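Beta-glucosidase (PDB 5M6G) probably hydrolyses terminal, non-reducing beta-D-glucosyl residues with release of beta-D-glucose, as a member of glycosyl hydrolase family 3. Local coordinates at residues E321-N333 and K347-V361. Residues are numbered along the deposited sequence; the frame is centred on the assembly and turned at random.
Sequences EDFTPDEVRASVN and KFIDYLRAEVEAGRV. With MG (magnesium ion), chain B.
R329 and E355 form a salt bridge between helix 325-333 and helix 347-357. NE of R329 meets OE1 of E355 at 2.6 Å, in the guanidinium plane but from above the carboxylate plane. R360 NE reaches the same oxygen from the opposite face, and R360 NH2 bonds E355 OE2 at 2.7 Å. The carboxylate thus lies between two arginines. A bend at chi2 (-57°) folds the E355 chain so that its carboxylate meets both. R329 also turns NH1 and NH2 onto D326 OD1, one turn back on its own helix. An alanine in place of R329 would probably cost D326 the arginine that holds it and leave E355 with R360 alone of these two arginines. Nearby, N333 ND2 donates to R360 O at 2.9 Å.

At the other end, K347 NZ forms a salt bridge with D322 OD2 at 2.7 Å. The CG of K347 stands anti to the backbone N (chi1 -179°), and a turn at chi3 brings NZ over the face of F323, a cation-pi contact 4.7 Å from the ring centroid. D322 OD1 has a second charged partner in R344.

Apolar contacts fill the middle. P325 CG sits over the centre of the Y351 ring, a CH-pi contact of 3.8 Å to the centroid. The edge of the F323 ring meets Y351 CD2, and its CZ touches F348 CB. V328 and V332 pack on F348 and L352, and V332 CG1 meets V361 CG1 at 3.7 Å.

The helix axes cross at -69°. T324 and E327 form a capping box at the start of helix 325-333. D322 O and E327 also bind the magnesium ion, with D315, D318 and Q320. The contact joins two successive helices of the family 3 N-terminal domain, with strand 339-341 between them in sequence, beside this magnesium site.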
ATOM      1  N   GLU A 321      11.691 -23.584   3.222  1.00 23.36           N
ATOM      2  CA  GLU A 321      12.040 -22.792   2.050  1.00 29.00           C
ATOM      3  C   GLU A 321      11.666 -23.521   0.762  1.00 25.07           C
ATOM      4  O   GLU A 321      11.534 -24.747   0.725  1.00 27.64           O
ATOM      5  CB  GLU A 321      13.533 -22.470   2.034  1.00 29.80           C
ATOM      6  CG  GLU A 321      13.933 -21.335   2.946  1.00 50.26           C
ATOM      7  CD  GLU A 321      15.367 -20.912   2.714  1.00 59.73           C
ATOM      8  OE1 GLU A 321      15.923 -21.236   1.643  1.00 62.45           O
ATOM      9  OE2 GLU A 321      15.961 -20.257   3.594  1.00 65.50           O
ATOM     10  N   ASP A 322      11.469 -22.732  -0.296  1.00 23.52           N
ATOM     11  CA  ASP A 322      11.152 -23.223  -1.634  1.00 26.10           C
ATOM     12  C   ASP A 322       9.768 -23.863  -1.685  1.00 22.88           C
ATOM     13  O   ASP A 322       9.137 -24.089  -0.645  1.00 23.94           O
ATOM     14  CB  ASP A 322      12.222 -24.209  -2.111  1.00 24.14           C
ATOM     15  CG  ASP A 322      12.427 -24.160  -3.614  1.00 24.58           C
ATOM     16  OD1 ASP A 322      11.524 -23.661  -4.317  1.00 24.48           O
ATOM     17  OD2 ASP A 322      13.487 -24.615  -4.089  1.00 30.93           O
ATOM     18  N   PHE A 323       9.266 -24.143  -2.887  1.00 26.93           N
ATOM     19  CA  PHE A 323       7.962 -24.768  -3.037  1.00 22.63           C
ATOM     20  C   PHE A 323       8.128 -26.202  -3.520  1.00 21.34           C
ATOM     21  O   PHE A 323       9.030 -26.505  -4.305  1.00 19.50           O
ATOM     22  CB  PHE A 323       7.041 -23.967  -3.978  1.00 18.17           C
ATOM     23  CG  PHE A 323       7.596 -23.711  -5.358  1.00 19.38           C
ATOM     24  CD1 PHE A 323       7.516 -24.682  -6.351  1.00 21.98           C
ATOM     25  CD2 PHE A 323       8.136 -22.475  -5.684  1.00 20.18           C
ATOM     26  CE1 PHE A 323       8.004 -24.437  -7.633  1.00 19.76           C
ATOM     27  CE2 PHE A 323       8.622 -22.221  -6.955  1.00 18.26           C
ATOM     28  CZ  PHE A 323       8.560 -23.208  -7.936  1.00 20.00           C
ATOM     29  N   THR A 324       7.288 -27.083  -3.005  1.00 20.88           N
ATOM     30  CA  THR A 324       7.252 -28.486  -3.385  1.00 20.24           C
ATOM     31  C   THR A 324       6.094 -28.742  -4.335  1.00 19.91           C
ATOM     32  O   THR A 324       5.206 -27.902  -4.499  1.00 20.82           O
ATOM     33  CB  THR A 324       7.101 -29.368  -2.143  1.00 20.52           C
ATOM     34  OG1 THR A 324       5.831 -29.109  -1.532  1.00 22.50           O
ATOM     35  CG2 THR A 324       8.227 -29.122  -1.153  1.00 19.42           C
ATOM     36  N   PRO A 325       6.054 -29.915  -4.973  1.00 18.10           N
ATOM     37  CA  PRO A 325       4.866 -30.247  -5.771  1.00 20.94           C
ATOM     38  C   PRO A 325       3.591 -30.233  -4.959  1.00 20.89           C
ATOM     39  O   PRO A 325       2.540 -29.847  -5.489  1.00 18.55           O
ATOM     40  CB  PRO A 325       5.183 -31.651  -6.306  1.00 21.97           C
ATOM     41  CG  PRO A 325       6.665 -31.686  -6.373  1.00 22.88           C
ATOM     42  CD  PRO A 325       7.135 -30.895  -5.173  1.00 23.06           C
ATOM     43  N   ASP A 326       3.661 -30.640  -3.682  1.00 23.00           N
ATOM     44  CA  ASP A 326       2.490 -30.605  -2.809  1.00 19.76           C
ATOM     45  C   ASP A 326       1.983 -29.180  -2.613  1.00 18.32           C
ATOM     46  O   ASP A 326       0.771 -28.943  -2.545  1.00 16.49           O
ATOM     47  CB  ASP A 326       2.822 -31.215  -1.443  1.00 23.10           C
ATOM     48  CG  ASP A 326       3.067 -32.710  -1.502  1.00 30.44           C
ATOM     49  OD1 ASP A 326       2.714 -33.349  -2.517  1.00 29.33           O
ATOM     50  OD2 ASP A 326       3.607 -33.249  -0.513  1.00 43.08           O
ATOM     51  N   GLU A 327       2.896 -28.219  -2.494  1.00 20.19           N
ATOM     52  CA  GLU A 327       2.469 -26.845  -2.272  1.00 20.66           C
ATOM     53  C   GLU A 327       1.865 -26.253  -3.536  1.00 19.65           C
ATOM     54  O   GLU A 327       0.863 -25.530  -3.470  1.00 19.21           O
ATOM     55  CB  GLU A 327       3.641 -26.009  -1.762  1.00 21.21           C
ATOM     56  CG  GLU A 327       4.006 -26.340  -0.325  1.00 23.39           C
ATOM     57  CD  GLU A 327       5.317 -25.729   0.102  1.00 21.93           C
ATOM     58  OE1 GLU A 327       6.297 -25.859  -0.653  1.00 22.99           O
ATOM     59  OE2 GLU A 327       5.371 -25.108   1.189  1.00 19.50           O
ATOM     60  N   VAL A 328       2.447 -26.564  -4.696  1.00 17.30           N
ATOM     61  CA  VAL A 328       1.832 -26.175  -5.963  1.00 15.21           C
ATOM     62  C   VAL A 328       0.411 -26.720  -6.051  1.00 18.62           C
ATOM     63  O   VAL A 328      -0.545 -25.972  -6.292  1.00 17.05           O
ATOM     64  CB  VAL A 328       2.697 -26.652  -7.144  1.00 16.61           C
ATOM     65  CG1 VAL A 328       2.012 -26.333  -8.475  1.00 16.58           C
ATOM     66  CG2 VAL A 328       4.085 -26.012  -7.078  1.00 17.01           C
ATOM     67  N   ARG A 329       0.249 -28.031  -5.835  1.00 17.50           N
ATOM     68  CA  ARG A 329      -1.071 -28.652  -5.914  1.00 16.42           C
ATOM     69  C   ARG A 329      -2.058 -27.991  -4.959  1.00 15.74           C
ATOM     70  O   ARG A 329      -3.171 -27.621  -5.355  1.00 17.16           O
ATOM     71  CB  ARG A 329      -0.965 -30.150  -5.612  1.00 15.87           C
ATOM     72  CG  ARG A 329      -2.309 -30.897  -5.542  1.00 16.28           C
ATOM     73  CD  ARG A 329      -2.109 -32.342  -5.031  1.00 17.94           C
ATOM     74  NE  ARG A 329      -0.801 -32.838  -5.452  1.00 22.09           N
ATOM     75  CZ  ARG A 329       0.174 -33.202  -4.628  1.00 23.87           C
ATOM     76  NH1 ARG A 329      -0.013 -33.182  -3.312  1.00 21.55           N
ATOM     77  NH2 ARG A 329       1.340 -33.598  -5.128  1.00 23.38           N
ATOM     78  N   ALA A 330      -1.669 -27.838  -3.690  1.00 15.37           N
ATOM     79  CA  ALA A 330      -2.605 -27.323  -2.695  1.00 17.46           C
ATOM     80  C   ALA A 330      -3.069 -25.917  -3.045  1.00 17.06           C
ATOM     81  O   ALA A 330      -4.248 -25.579  -2.867  1.00 15.80           O
ATOM     82  CB  ALA A 330      -1.966 -27.338  -1.308  1.00 16.72           C
ATOM     83  N   SER A 331      -2.159 -25.082  -3.552  1.00 14.30           N
ATOM     84  CA  SER A 331      -2.510 -23.686  -3.768  1.00 14.31           C
ATOM     85  C   SER A 331      -3.286 -23.491  -5.065  1.00 17.37           C
ATOM     86  O   SER A 331      -4.253 -22.717  -5.106  1.00 13.59           O
ATOM     87  CB  SER A 331      -1.252 -22.831  -3.764  1.00 13.33           C
ATOM     88  OG  SER A 331      -1.594 -21.473  -3.547  1.00 20.59           O
ATOM     89  N   VAL A 332      -2.885 -24.173  -6.138  1.00 11.34           N
ATOM     90  CA  VAL A 332      -3.687 -24.119  -7.356  1.00 15.44           C
ATOM     91  C   VAL A 332      -5.097 -24.642  -7.089  1.00 12.60           C
ATOM     92  O   VAL A 332      -6.087 -24.048  -7.536  1.00 12.55           O
ATOM     93  CB  VAL A 332      -2.998 -24.892  -8.501  1.00 16.70           C
ATOM     94  CG1 VAL A 332      -3.886 -24.916  -9.731  1.00 16.03           C
ATOM     95  CG2 VAL A 332      -1.631 -24.263  -8.846  1.00 16.07           C
ATOM     96  N   ASN A 333      -5.221 -25.764  -6.372  1.00 15.33           N
ATOM     97  CA  ASN A 333      -6.558 -26.302  -6.129  1.00 15.72           C
ATOM     98  C   ASN A 333      -7.344 -25.455  -5.140  1.00 15.94           C
ATOM     99  O   ASN A 333      -8.576 -25.540  -5.113  1.00 17.16           O
ATOM    100  CB  ASN A 333      -6.489 -27.760  -5.644  1.00 13.13           C
ATOM    101  CG  ASN A 333      -6.206 -28.735  -6.784  1.00 17.04           C
ATOM    102  OD1 ASN A 333      -6.528 -28.456  -7.935  1.00 19.37           O
ATOM    103  ND2 ASN A 333      -5.598 -29.873  -6.468  1.00 17.50           N
ATOM    104  N   LYS A 347      10.613 -24.274 -12.830  1.00 16.44           N
ATOM    105  CA  LYS A 347      10.256 -25.359 -11.927  1.00 19.03           C
ATOM    106  C   LYS A 347       8.774 -25.326 -11.596  1.00 18.49           C
ATOM    107  O   LYS A 347       8.132 -26.378 -11.525  1.00 18.31           O
ATOM    108  CB  LYS A 347      11.086 -25.303 -10.648  1.00 20.30           C
ATOM    109  CG  LYS A 347      10.744 -26.438  -9.683  1.00 23.33           C
ATOM    110  CD  LYS A 347      11.708 -26.486  -8.523  1.00 17.46           C
ATOM    111  CE  LYS A 347      11.527 -25.275  -7.628  1.00 20.63           C
ATOM    112  NZ  LYS A 347      12.314 -25.415  -6.379  1.00 23.21           N
ATOM    113  N   PHE A 348       8.205 -24.130 -11.399  1.00 18.66           N
ATOM    114  CA  PHE A 348       6.767 -24.052 -11.153  1.00 18.30           C
ATOM    115  C   PHE A 348       5.986 -24.649 -12.320  1.00 18.83           C
ATOM    116  O   PHE A 348       5.064 -25.456 -12.122  1.00 17.14           O
ATOM    117  CB  PHE A 348       6.333 -22.602 -10.909  1.00 14.96           C
ATOM    118  CG  PHE A 348       4.854 -22.458 -10.649  1.00 15.03           C
ATOM    119  CD1 PHE A 348       4.344 -22.644  -9.375  1.00 13.88           C
ATOM    120  CD2 PHE A 348       3.974 -22.177 -11.682  1.00 16.18           C
ATOM    121  CE1 PHE A 348       2.998 -22.536  -9.133  1.00 15.20           C
ATOM    122  CE2 PHE A 348       2.627 -22.066 -11.446  1.00 15.82           C
ATOM    123  CZ  PHE A 348       2.133 -22.248 -10.161  1.00 13.67           C
ATOM    124  N   ILE A 349       6.351 -24.271 -13.548  1.00 15.09           N
ATOM    125  CA  ILE A 349       5.633 -24.771 -14.716  1.00 17.26           C
ATOM    126  C   ILE A 349       5.762 -26.287 -14.814  1.00 18.55           C
ATOM    127  O   ILE A 349       4.773 -26.989 -15.061  1.00 15.30           O
ATOM    128  CB  ILE A 349       6.130 -24.066 -15.992  1.00 15.76           C
ATOM    129  CG1 ILE A 349       5.724 -22.584 -15.959  1.00 14.98           C
ATOM    130  CG2 ILE A 349       5.579 -24.763 -17.219  1.00 16.66           C
ATOM    131  CD1 ILE A 349       6.413 -21.727 -16.999  1.00 19.73           C
ATOM    132  N   ASP A 350       6.972 -26.817 -14.595  1.00 15.68           N
ATOM    133  CA  ASP A 350       7.178 -28.264 -14.655  1.00 19.05           C
ATOM    134  C   ASP A 350       6.347 -28.984 -13.601  1.00 24.38           C
ATOM    135  O   ASP A 350       5.702 -29.999 -13.893  1.00 16.63           O
ATOM    136  CB  ASP A 350       8.661 -28.599 -14.487  1.00 17.16           C
ATOM    137  CG  ASP A 350       9.485 -28.245 -15.718  1.00 21.30           C
ATOM    138  OD1 ASP A 350       8.887 -28.019 -16.787  1.00 22.97           O
ATOM    139  OD2 ASP A 350      10.724 -28.208 -15.619  1.00 23.82           O
ATOM    140  N   TYR A 351       6.350 -28.470 -12.364  1.00 19.99           N
ATOM    141  CA  TYR A 351       5.555 -29.083 -11.302  1.00 20.64           C
ATOM    142  C   TYR A 351       4.073 -29.072 -11.648  1.00 17.82           C
ATOM    143  O   TYR A 351       3.380 -30.079 -11.482  1.00 15.40           O
ATOM    144  CB  TYR A 351       5.779 -28.359  -9.971  1.00 19.00           C
ATOM    145  CG  TYR A 351       7.057 -28.707  -9.239  1.00 22.60           C
ATOM    146  CD1 TYR A 351       7.951 -29.649  -9.743  1.00 24.30           C
ATOM    147  CD2 TYR A 351       7.372 -28.081  -8.040  1.00 20.56           C
ATOM    148  CE1 TYR A 351       9.124 -29.953  -9.063  1.00 24.16           C
ATOM    149  CE2 TYR A 351       8.537 -28.375  -7.355  1.00 20.87           C
ATOM    150  CZ  TYR A 351       9.406 -29.312  -7.866  1.00 23.78           C
ATOM    151  OH  TYR A 351      10.557 -29.598  -7.176  1.00 20.98           O
ATOM    152  N   LEU A 352       3.559 -27.924 -12.098  1.00 15.86           N
ATOM    153  CA  LEU A 352       2.128 -27.833 -12.369  1.00 18.22           C
ATOM    154  C   LEU A 352       1.739 -28.728 -13.538  1.00 16.72           C
ATOM    155  O   LEU A 352       0.671 -29.348 -13.518  1.00 14.20           O
ATOM    156  CB  LEU A 352       1.728 -26.380 -12.638  1.00 16.08           C
ATOM    157  CG  LEU A 352       0.223 -26.111 -12.726  1.00 18.17           C
ATOM    158  CD1 LEU A 352      -0.546 -26.819 -11.595  1.00 13.82           C
ATOM    159  CD2 LEU A 352      -0.057 -24.611 -12.707  1.00 14.75           C
ATOM    160  N   ARG A 353       2.597 -28.810 -14.560  1.00 14.81           N
ATOM    161  CA  ARG A 353       2.321 -29.705 -15.680  1.00 17.78           C
ATOM    162  C   ARG A 353       2.131 -31.135 -15.190  1.00 19.39           C
ATOM    163  O   ARG A 353       1.183 -31.821 -15.591  1.00 17.30           O
ATOM    164  CB  ARG A 353       3.447 -29.643 -16.712  1.00 17.67           C
ATOM    165  CG  ARG A 353       3.084 -30.366 -18.018  1.00 15.58           C
ATOM    166  CD  ARG A 353       4.285 -30.587 -18.917  1.00 16.62           C
ATOM    167  NE  ARG A 353       4.815 -29.330 -19.440  1.00 17.57           N
ATOM    168  CZ  ARG A 353       5.957 -28.774 -19.044  1.00 18.05           C
ATOM    169  NH1 ARG A 353       6.706 -29.369 -18.123  1.00 13.39           N
ATOM    170  NH2 ARG A 353       6.359 -27.635 -19.586  1.00 16.21           N
ATOM    171  N   ALA A 354       3.023 -31.594 -14.302  1.00 16.52           N
ATOM    172  CA  ALA A 354       2.921 -32.957 -13.781  1.00 22.03           C
ATOM    173  C   ALA A 354       1.655 -33.148 -12.957  1.00 18.89           C
ATOM    174  O   ALA A 354       1.030 -34.208 -13.014  1.00 17.52           O
ATOM    175  CB  ALA A 354       4.153 -33.302 -12.948  1.00 22.28           C
ATOM    176  N   GLU A 355       1.267 -32.141 -12.167  1.00 18.34           N
ATOM    177  CA  GLU A 355       0.019 -32.246 -11.417  1.00 18.19           C
ATOM    178  C   GLU A 355      -1.170 -32.373 -12.358  1.00 20.66           C
ATOM    179  O   GLU A 355      -2.098 -33.155 -12.107  1.00 18.76           O
ATOM    180  CB  GLU A 355      -0.164 -31.029 -10.504  1.00 13.21           C
ATOM    181  CG  GLU A 355       0.865 -30.915  -9.392  1.00 13.98           C
ATOM    182  CD  GLU A 355       0.897 -32.137  -8.495  1.00 20.49           C
ATOM    183  OE1 GLU A 355      -0.176 -32.553  -7.997  1.00 22.16           O
ATOM    184  OE2 GLU A 355       2.000 -32.690  -8.302  1.00 24.45           O
ATOM    185  N   VAL A 356      -1.164 -31.603 -13.446  1.00 19.25           N
ATOM    186  CA  VAL A 356      -2.273 -31.664 -14.386  1.00 17.14           C
ATOM    187  C   VAL A 356      -2.255 -32.990 -15.135  1.00 20.97           C
ATOM    188  O   VAL A 356      -3.295 -33.638 -15.291  1.00 18.05           O
ATOM    189  CB  VAL A 356      -2.229 -30.459 -15.339  1.00 17.64           C
ATOM    190  CG1 VAL A 356      -3.351 -30.559 -16.384  1.00 18.70           C
ATOM    191  CG2 VAL A 356      -2.339 -29.153 -14.534  1.00 15.94           C
ATOM    192  N   GLU A 357      -1.070 -33.423 -15.581  1.00 18.82           N
ATOM    193  CA  GLU A 357      -0.941 -34.714 -16.250  1.00 21.49           C
ATOM    194  C   GLU A 357      -1.463 -35.845 -15.370  1.00 22.64           C
ATOM    195  O   GLU A 357      -2.106 -36.779 -15.864  1.00 21.41           O
ATOM    196  CB  GLU A 357       0.522 -34.961 -16.627  1.00 22.12           C
ATOM    197  CG  GLU A 357       1.005 -34.210 -17.872  1.00 31.83           C
ATOM    198  CD  GLU A 357       2.521 -34.304 -18.085  1.00 40.81           C
ATOM    199  OE1 GLU A 357       3.217 -34.921 -17.247  1.00 39.01           O
ATOM    200  OE2 GLU A 357       3.025 -33.750 -19.089  1.00 38.65           O
ATOM    201  N   ALA A 358      -1.206 -35.774 -14.057  1.00 20.97           N
ATOM    202  CA  ALA A 358      -1.658 -36.812 -13.146  1.00 22.18           C
ATOM    203  C   ALA A 358      -3.119 -36.656 -12.750  1.00 25.19           C
ATOM    204  O   ALA A 358      -3.657 -37.549 -12.090  1.00 28.52           O
ATOM    205  CB  ALA A 358      -0.783 -36.836 -11.890  1.00 22.35           C
ATOM    206  N   GLY A 359      -3.776 -35.566 -13.146  1.00 23.77           N
ATOM    207  CA  GLY A 359      -5.153 -35.339 -12.757  1.00 22.98           C
ATOM    208  C   GLY A 359      -5.345 -34.867 -11.335  1.00 22.14           C
ATOM    209  O   GLY A 359      -6.491 -34.767 -10.880  1.00 25.67           O
ATOM    210  N   ARG A 360      -4.262 -34.578 -10.619  1.00 18.02           N
ATOM    211  CA  ARG A 360      -4.368 -34.054  -9.263  1.00 19.57           C
ATOM    212  C   ARG A 360      -4.788 -32.591  -9.255  1.00 19.16           C
ATOM    213  O   ARG A 360      -5.416 -32.138  -8.297  1.00 20.46           O
ATOM    214  CB  ARG A 360      -3.041 -34.254  -8.536  1.00 19.05           C
ATOM    215  CG  ARG A 360      -2.629 -35.719  -8.475  1.00 19.84           C
ATOM    216  CD  ARG A 360      -1.448 -35.962  -7.554  1.00 17.58           C
ATOM    217  NE  ARG A 360      -0.209 -35.333  -8.010  1.00 22.40           N
ATOM    218  CZ  ARG A 360       0.773 -35.988  -8.625  1.00 27.10           C
ATOM    219  NH1 ARG A 360       0.661 -37.292  -8.860  1.00 28.81           N
ATOM    220  NH2 ARG A 360       1.868 -35.345  -8.994  1.00 20.77           N
ATOM    221  N   VAL A 361      -4.466 -31.847 -10.304  1.00 16.50           N
ATOM    222  CA  VAL A 361      -5.058 -30.542 -10.575  1.00 18.87           C
ATOM    223  C   VAL A 361      -5.937 -30.697 -11.810  1.00 15.84           C
ATOM    224  O   VAL A 361      -5.419 -30.993 -12.891  1.00 18.67           O
ATOM    225  CB  VAL A 361      -3.991 -29.456 -10.790  1.00 19.54           C
ATOM    226  CG1 VAL A 361      -4.634 -28.197 -11.362  1.00 14.27           C
ATOM    227  CG2 VAL A 361      -3.262 -29.150  -9.476  1.00 16.89           C
TER
HETATM  228 MG    MG B 701       7.847 -24.937   1.232  1.00 14.03          MG
HETATM  229  O   HOH W   1       9.536 -26.412   0.935  1.00 23.71           O